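Long-range contact in DUF2235 domain-containing protein (PDB 4O5P), which probably hydrolyses membrane phospholipids as an effector delivered by the type VI secretion system: residues 20-34 / 411-424. Numbering follows the deposited sequence.
Sequences LTYDSKKLSENILKQ and YAEAFEAGAPLQVP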
loop_
_atom_site.group_PDB
_atom_site.type_symbol
_atom_site.label_atom_id
_atom_site.label_comp_id
_atom_site.label_asym_id
_atom_site.label_seq_id
_atom_site.Cartn_x
_atom_site.Cartn_y
_atom_site.Cartn_z
ATOM N N LEU A 20 -17.140 -13.139 14.441
ATOM C CA LEU A 20 -17.512 -12.052 15.353
ATOM C C LEU A 20 -18.402 -12.476 16.543
ATOM O O LEU A 20 -18.724 -11.661 17.416
ATOM C CB LEU A 20 -18.124 -10.878 14.587
ATOM C CG LEU A 20 -17.073 -9.840 14.169
ATOM C CD1 LEU A 20 -16.223 -10.333 12.996
ATOM C CD2 LEU A 20 -17.699 -8.501 13.847
ATOM N N THR A 21 -18.776 -13.751 16.586
ATOM C CA THR A 21 -19.521 -14.289 17.721
ATOM C C THR A 21 -18.610 -14.349 18.943
ATOM O O THR A 21 -17.392 -14.438 18.805
ATOM C CB THR A 21 -20.030 -15.694 17.410
ATOM O OG1 THR A 21 -18.941 -16.487 16.926
ATOM C CG2 THR A 21 -21.109 -15.642 16.334
ATOM N N TYR A 22 -19.176 -14.300 20.142
ATOM C CA TYR A 22 -18.321 -14.295 21.324
ATOM C C TYR A 22 -18.857 -15.035 22.534
ATOM O O TYR A 22 -20.058 -15.243 22.673
ATOM C CB TYR A 22 -17.971 -12.867 21.740
ATOM C CG TYR A 22 -19.157 -11.960 21.933
ATOM C CD1 TYR A 22 -19.810 -11.873 23.165
ATOM C CD2 TYR A 22 -19.612 -11.169 20.889
ATOM C CE1 TYR A 22 -20.895 -11.030 23.338
ATOM C CE2 TYR A 22 -20.687 -10.317 21.056
ATOM C CZ TYR A 22 -21.326 -10.253 22.274
ATOM O OH TYR A 22 -22.400 -9.401 22.400
ATOM N N ASP A 23 -17.923 -15.411 23.403
ATOM C CA ASP A 23 -18.199 -16.070 24.671
ATOM C C ASP A 23 -17.786 -15.102 25.776
ATOM O O ASP A 23 -16.921 -14.256 25.555
ATOM C CB ASP A 23 -17.336 -17.325 24.769
ATOM C CG ASP A 23 -18.118 -18.530 25.195
ATOM O OD1 ASP A 23 -19.000 -18.376 26.069
ATOM O OD2 ASP A 23 -17.857 -19.631 24.659
ATOM N N SER A 24 -18.380 -15.219 26.963
ATOM C CA SER A 24 -17.967 -14.359 28.073
ATOM C C SER A 24 -16.520 -14.678 28.449
ATOM O O SER A 24 -15.796 -13.819 28.955
ATOM C CB SER A 24 -18.905 -14.495 29.278
ATOM O OG SER A 24 -18.722 -15.732 29.939
ATOM N N LYS A 25 -16.104 -15.913 28.178
ATOM C CA LYS A 25 -14.708 -16.305 28.341
ATOM C C LYS A 25 -13.827 -15.602 27.304
ATOM O O LYS A 25 -12.754 -15.104 27.640
ATOM C CB LYS A 25 -14.550 -17.827 28.231
ATOM C CG LYS A 25 -13.112 -18.314 28.398
ATOM C CD LYS A 25 -13.020 -19.835 28.366
ATOM C CE LYS A 25 -11.636 -20.307 28.785
ATOM N NZ LYS A 25 -11.332 -19.990 30.210
ATOM N N LYS A 26 -14.274 -15.571 26.050
ATOM C CA LYS A 26 -13.507 -14.926 24.975
ATOM C C LYS A 26 -13.222 -13.464 25.324
ATOM O O LYS A 26 -12.075 -12.974 25.211
ATOM C CB LYS A 26 -14.259 -15.016 23.634
ATOM C CG LYS A 26 -13.900 -13.890 22.661
ATOM C CD LYS A 26 -14.683 -13.943 21.352
ATOM C CE LYS A 26 -14.125 -14.991 20.399
ATOM N NZ LYS A 26 -14.621 -14.819 18.986
ATOM N N LEU A 27 -14.276 -12.785 25.771
ATOM C CA LEU A 27 -14.198 -11.375 26.118
ATOM C C LEU A 27 -13.306 -11.219 27.340
ATOM O O LEU A 27 -12.463 -10.298 27.407
ATOM C CB LEU A 27 -15.594 -10.825 26.405
ATOM C CG LEU A 27 -16.724 -11.121 25.411
ATOM C CD1 LEU A 27 -18.032 -10.459 25.832
ATOM C CD2 LEU A 27 -16.344 -10.673 24.010
ATOM N N SER A 28 -13.495 -12.133 28.300
ATOM C CA SER A 28 -12.706 -12.134 29.524
ATOM C C SER A 28 -11.230 -12.175 29.179
ATOM O O SER A 28 -10.449 -11.415 29.725
ATOM C CB SER A 28 -13.069 -13.320 30.428
ATOM O OG SER A 28 -14.295 -13.095 31.094
ATOM N N GLU A 29 -10.857 -13.037 28.236
ATOM C CA GLU A 29 -9.452 -13.216 27.883
ATOM C C GLU A 29 -8.861 -12.032 27.136
ATOM O O GLU A 29 -7.686 -11.674 27.342
ATOM C CB GLU A 29 -9.271 -14.478 27.051
ATOM C CG GLU A 29 -9.603 -15.742 27.802
ATOM C CD GLU A 29 -9.328 -16.973 26.979
ATOM O OE1 GLU A 29 -8.479 -16.891 26.066
ATOM O OE2 GLU A 29 -9.960 -18.014 27.243
ATOM N N ASN A 30 -9.647 -11.435 26.246
ATOM C CA ASN A 30 -9.140 -10.243 25.548
ATOM C C ASN A 30 -8.843 -9.133 26.573
ATOM O O ASN A 30 -7.747 -8.511 26.582
ATOM C CB ASN A 30 -10.135 -9.831 24.460
ATOM C CG ASN A 30 -9.900 -8.431 23.924
ATOM O OD1 ASN A 30 -10.531 -7.477 24.384
ATOM N ND2 ASN A 30 -9.032 -8.306 22.904
ATOM N N ILE A 31 -9.801 -8.942 27.484
ATOM C CA ILE A 31 -9.626 -7.999 28.587
ATOM C C ILE A 31 -8.366 -8.350 29.371
ATOM O O ILE A 31 -7.532 -7.484 29.624
ATOM C CB ILE A 31 -10.863 -7.984 29.507
ATOM C CG1 ILE A 31 -12.008 -7.241 28.813
ATOM C CG2 ILE A 31 -10.545 -7.323 30.853
ATOM C CD1 ILE A 31 -13.389 -7.714 29.201
ATOM N N LEU A 32 -8.223 -9.631 29.716
ATOM C CA LEU A 32 -7.115 -10.116 30.536
ATOM C C LEU A 32 -5.763 -9.764 29.925
ATOM O O LEU A 32 -4.833 -9.354 30.640
ATOM C CB LEU A 32 -7.201 -11.638 30.768
ATOM C CG LEU A 32 -8.315 -12.278 31.620
ATOM C CD1 LEU A 32 -7.840 -13.538 32.333
ATOM C CD2 LEU A 32 -8.986 -11.310 32.603
ATOM N N LYS A 33 -5.660 -9.926 28.606
ATOM C CA LYS A 33 -4.454 -9.527 27.882
ATOM C C LYS A 33 -4.210 -8.026 27.982
ATOM O O LYS A 33 -3.074 -7.582 28.191
ATOM C CB LYS A 33 -4.530 -9.952 26.409
ATOM C CG LYS A 33 -3.956 -11.327 26.166
ATOM C CD LYS A 33 -4.020 -11.733 24.708
ATOM C CE LYS A 33 -4.059 -13.251 24.616
ATOM N NZ LYS A 33 -3.613 -13.758 23.281
ATOM N N GLN A 34 -5.268 -7.239 27.823
ATOM C CA GLN A 34 -5.111 -5.791 27.955
ATOM C C GLN A 34 -4.626 -5.347 29.338
ATOM O O GLN A 34 -3.926 -4.339 29.456
ATOM C CB GLN A 34 -6.414 -5.090 27.601
ATOM C CG GLN A 34 -6.740 -5.205 26.126
ATOM C CD GLN A 34 -8.205 -5.032 25.866
ATOM O OE1 GLN A 34 -8.938 -4.560 26.730
ATOM N NE2 GLN A 34 -8.655 -5.429 24.675
ATOM N N TYR A 411 -9.779 -9.224 12.080
ATOM C CA TYR A 411 -10.400 -8.854 13.332
ATOM C C TYR A 411 -10.078 -9.924 14.361
ATOM O O TYR A 411 -9.590 -9.620 15.465
ATOM C CB TYR A 411 -11.910 -8.713 13.138
ATOM C CG TYR A 411 -12.665 -8.448 14.409
ATOM C CD1 TYR A 411 -12.879 -7.155 14.861
ATOM C CD2 TYR A 411 -13.179 -9.500 15.156
ATOM C CE1 TYR A 411 -13.592 -6.922 16.039
ATOM C CE2 TYR A 411 -13.875 -9.282 16.315
ATOM C CZ TYR A 411 -14.081 -8.004 16.759
ATOM O OH TYR A 411 -14.783 -7.825 17.937
ATOM N N ALA A 412 -10.281 -11.185 13.974
ATOM C CA ALA A 412 -10.166 -12.270 14.939
ATOM C C ALA A 412 -8.734 -12.317 15.428
ATOM O O ALA A 412 -8.484 -12.438 16.643
ATOM C CB ALA A 412 -10.580 -13.604 14.322
ATOM N N GLU A 413 -7.793 -12.146 14.495
ATOM C CA GLU A 413 -6.378 -12.250 14.840
ATOM C C GLU A 413 -6.080 -11.157 15.840
ATOM O O GLU A 413 -5.491 -11.417 16.893
ATOM C CB GLU A 413 -5.480 -12.092 13.600
ATOM C CG GLU A 413 -5.639 -13.219 12.569
ATOM C CD GLU A 413 -4.839 -14.439 12.940
ATOM O OE1 GLU A 413 -4.771 -15.370 12.101
ATOM O OE2 GLU A 413 -4.259 -14.463 14.062
ATOM N N ALA A 414 -6.583 -9.959 15.551
ATOM C CA ALA A 414 -6.258 -8.808 16.367
ATOM C C ALA A 414 -6.902 -9.026 17.728
ATOM O O ALA A 414 -6.288 -8.764 18.767
ATOM C CB ALA A 414 -6.751 -7.534 15.714
ATOM N N PHE A 415 -8.115 -9.569 17.726
ATOM C CA PHE A 415 -8.820 -9.751 18.986
ATOM C C PHE A 415 -8.048 -10.761 19.840
ATOM O O PHE A 415 -7.936 -10.609 21.067
ATOM C CB PHE A 415 -10.265 -10.199 18.736
ATOM C CG PHE A 415 -11.176 -9.984 19.911
ATOM C CD1 PHE A 415 -11.848 -8.782 20.073
ATOM C CD2 PHE A 415 -11.347 -10.984 20.865
ATOM C CE1 PHE A 415 -12.691 -8.575 21.158
ATOM C CE2 PHE A 415 -12.185 -10.783 21.961
ATOM C CZ PHE A 415 -12.855 -9.576 22.109
ATOM N N GLU A 416 -7.472 -11.761 19.178
ATOM C CA GLU A 416 -6.761 -12.814 19.881
ATOM C C GLU A 416 -5.512 -12.240 20.495
ATOM O O GLU A 416 -5.037 -12.730 21.526
ATOM C CB GLU A 416 -6.339 -13.920 18.912
ATOM C CG GLU A 416 -6.892 -15.303 19.199
ATOM C CD GLU A 416 -6.774 -15.722 20.652
ATOM O OE1 GLU A 416 -7.668 -15.361 21.443
ATOM O OE2 GLU A 416 -5.798 -16.420 21.000
ATOM N N ALA A 417 -4.966 -11.203 19.861
ATOM C CA ALA A 417 -3.666 -10.700 20.291
ATOM C C ALA A 417 -3.812 -9.597 21.327
ATOM O O ALA A 417 -2.820 -9.033 21.793
ATOM C CB ALA A 417 -2.836 -10.238 19.082
ATOM N N GLY A 418 -5.050 -9.296 21.694
ATOM C CA GLY A 418 -5.311 -8.354 22.771
ATOM C C GLY A 418 -5.743 -6.965 22.322
ATOM O O GLY A 418 -5.743 -6.032 23.116
ATOM N N ALA A 419 -6.134 -6.826 21.058
ATOM C CA ALA A 419 -6.536 -5.516 20.516
ATOM C C ALA A 419 -7.801 -4.925 21.156
ATOM O O ALA A 419 -8.767 -5.645 21.415
ATOM C CB ALA A 419 -6.698 -5.594 18.991
ATOM N N PRO A 420 -7.798 -3.600 21.407
ATOM C CA PRO A 420 -8.961 -2.950 22.014
ATOM C C PRO A 420 -10.077 -2.818 20.999
ATOM O O PRO A 420 -10.295 -1.724 20.459
ATOM C CB PRO A 420 -8.429 -1.559 22.400
ATOM C CG PRO A 420 -6.935 -1.701 22.405
ATOM C CD PRO A 420 -6.665 -2.668 21.281
ATOM N N LEU A 421 -10.773 -3.924 20.742
ATOM C CA LEU A 421 -11.800 -3.953 19.700
ATOM C C LEU A 421 -13.214 -4.041 20.269
ATOM O O LEU A 421 -13.463 -4.748 21.254
ATOM C CB LEU A 421 -11.549 -5.130 18.748
ATOM C CG LEU A 421 -10.406 -4.953 17.755
ATOM C CD1 LEU A 421 -10.099 -6.239 16.985
ATOM C CD2 LEU A 421 -10.751 -3.797 16.791
ATOM N N GLN A 422 -14.146 -3.321 19.656
ATOM C CA GLN A 422 -15.546 -3.460 20.031
ATOM C C GLN A 422 -16.034 -4.848 19.615
ATOM O O GLN A 422 -15.478 -5.461 18.694
ATOM C CB GLN A 422 -16.391 -2.380 19.357
ATOM C CG GLN A 422 -15.880 -0.944 19.578
ATOM C CD GLN A 422 -16.433 0.030 18.563
ATOM O OE1 GLN A 422 -17.420 -0.264 17.886
ATOM N NE2 GLN A 422 -15.795 1.197 18.437
ATOM N N VAL A 423 -17.059 -5.354 20.298
ATOM C CA VAL A 423 -17.721 -6.579 19.848
ATOM C C VAL A 423 -19.160 -6.239 19.513
ATOM O O VAL A 423 -19.641 -5.163 19.874
ATOM C CB VAL A 423 -17.702 -7.677 20.932
ATOM C CG1 VAL A 423 -16.284 -7.900 21.427
ATOM C CG2 VAL A 423 -18.623 -7.295 22.092
ATOM N N PRO A 424 -19.847 -7.130 18.783
ATOM C CA PRO A 424 -21.301 -6.979 18.745
ATOM C C PRO A 424 -21.886 -7.274 20.128
ATOM O O PRO A 424 -22.904 -6.675 20.461
ATOM C CB PRO A 424 -21.745 -8.040 17.730
ATOM C CG PRO A 424 -20.569 -8.955 17.564
ATOM C CD PRO A 424 -19.361 -8.129 17.817
HETATM O O HOH W 1 -16.706 -10.584 18.554
HETATM O O HOH W 2 -11.623 -5.265 23.516
#
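The carboxamide of Asn-30 lies flat over one face of the Phe-415 ring. Its ND2 sits 3.8 Å above the ring plane, over the centre, and the two planes are 15° apart. Phe-415 belongs to the last turn of helix 403-416, which ends in a Schellman motif at Gly-418. Lys-26 CG and Leu-27 CD2 approach the same ring obliquely. Over one face of the Tyr-22 ring lies Val-423 CG2, offset toward the rim, in a CH-pi contact; Pro-424 CG is at the edge, in plane. Leu-20 CG makes a second CH-pi contact over a face of Tyr-411. Tyr-411 OH donates to Gln-422 O, which lies in the ring plane.

Asn-30 bonds to two carbonyls of this helix end. Its CG is anti to the backbone N (chi1 165°), which carries the amide across Phe-415. ND2 then donates to Phe-415 O and to Ala-419 O, each at 3.1 Å. The second bond is nearly straight, at 171°. The amide is thus fixed in rotation, and OD1 accepts from a water that also donates to Leu-421 O.

The contact joins the N-terminal helix 24-34 to an alpha/beta-hydrolase-like core. Ala-414 and Ala-419 rest on Tyr-234 of strand 225-236 of the mixed sheet. Gln-34 OE1 is hydrogen-bonded to Arg-437 NH2, while its NE2 gives a weak bond to Gly-418 O. At the N-terminal end of helix 24-34, Lys-26 NZ bends back to Thr-21 O, 2.8 Å away and nearly in line with its C=O.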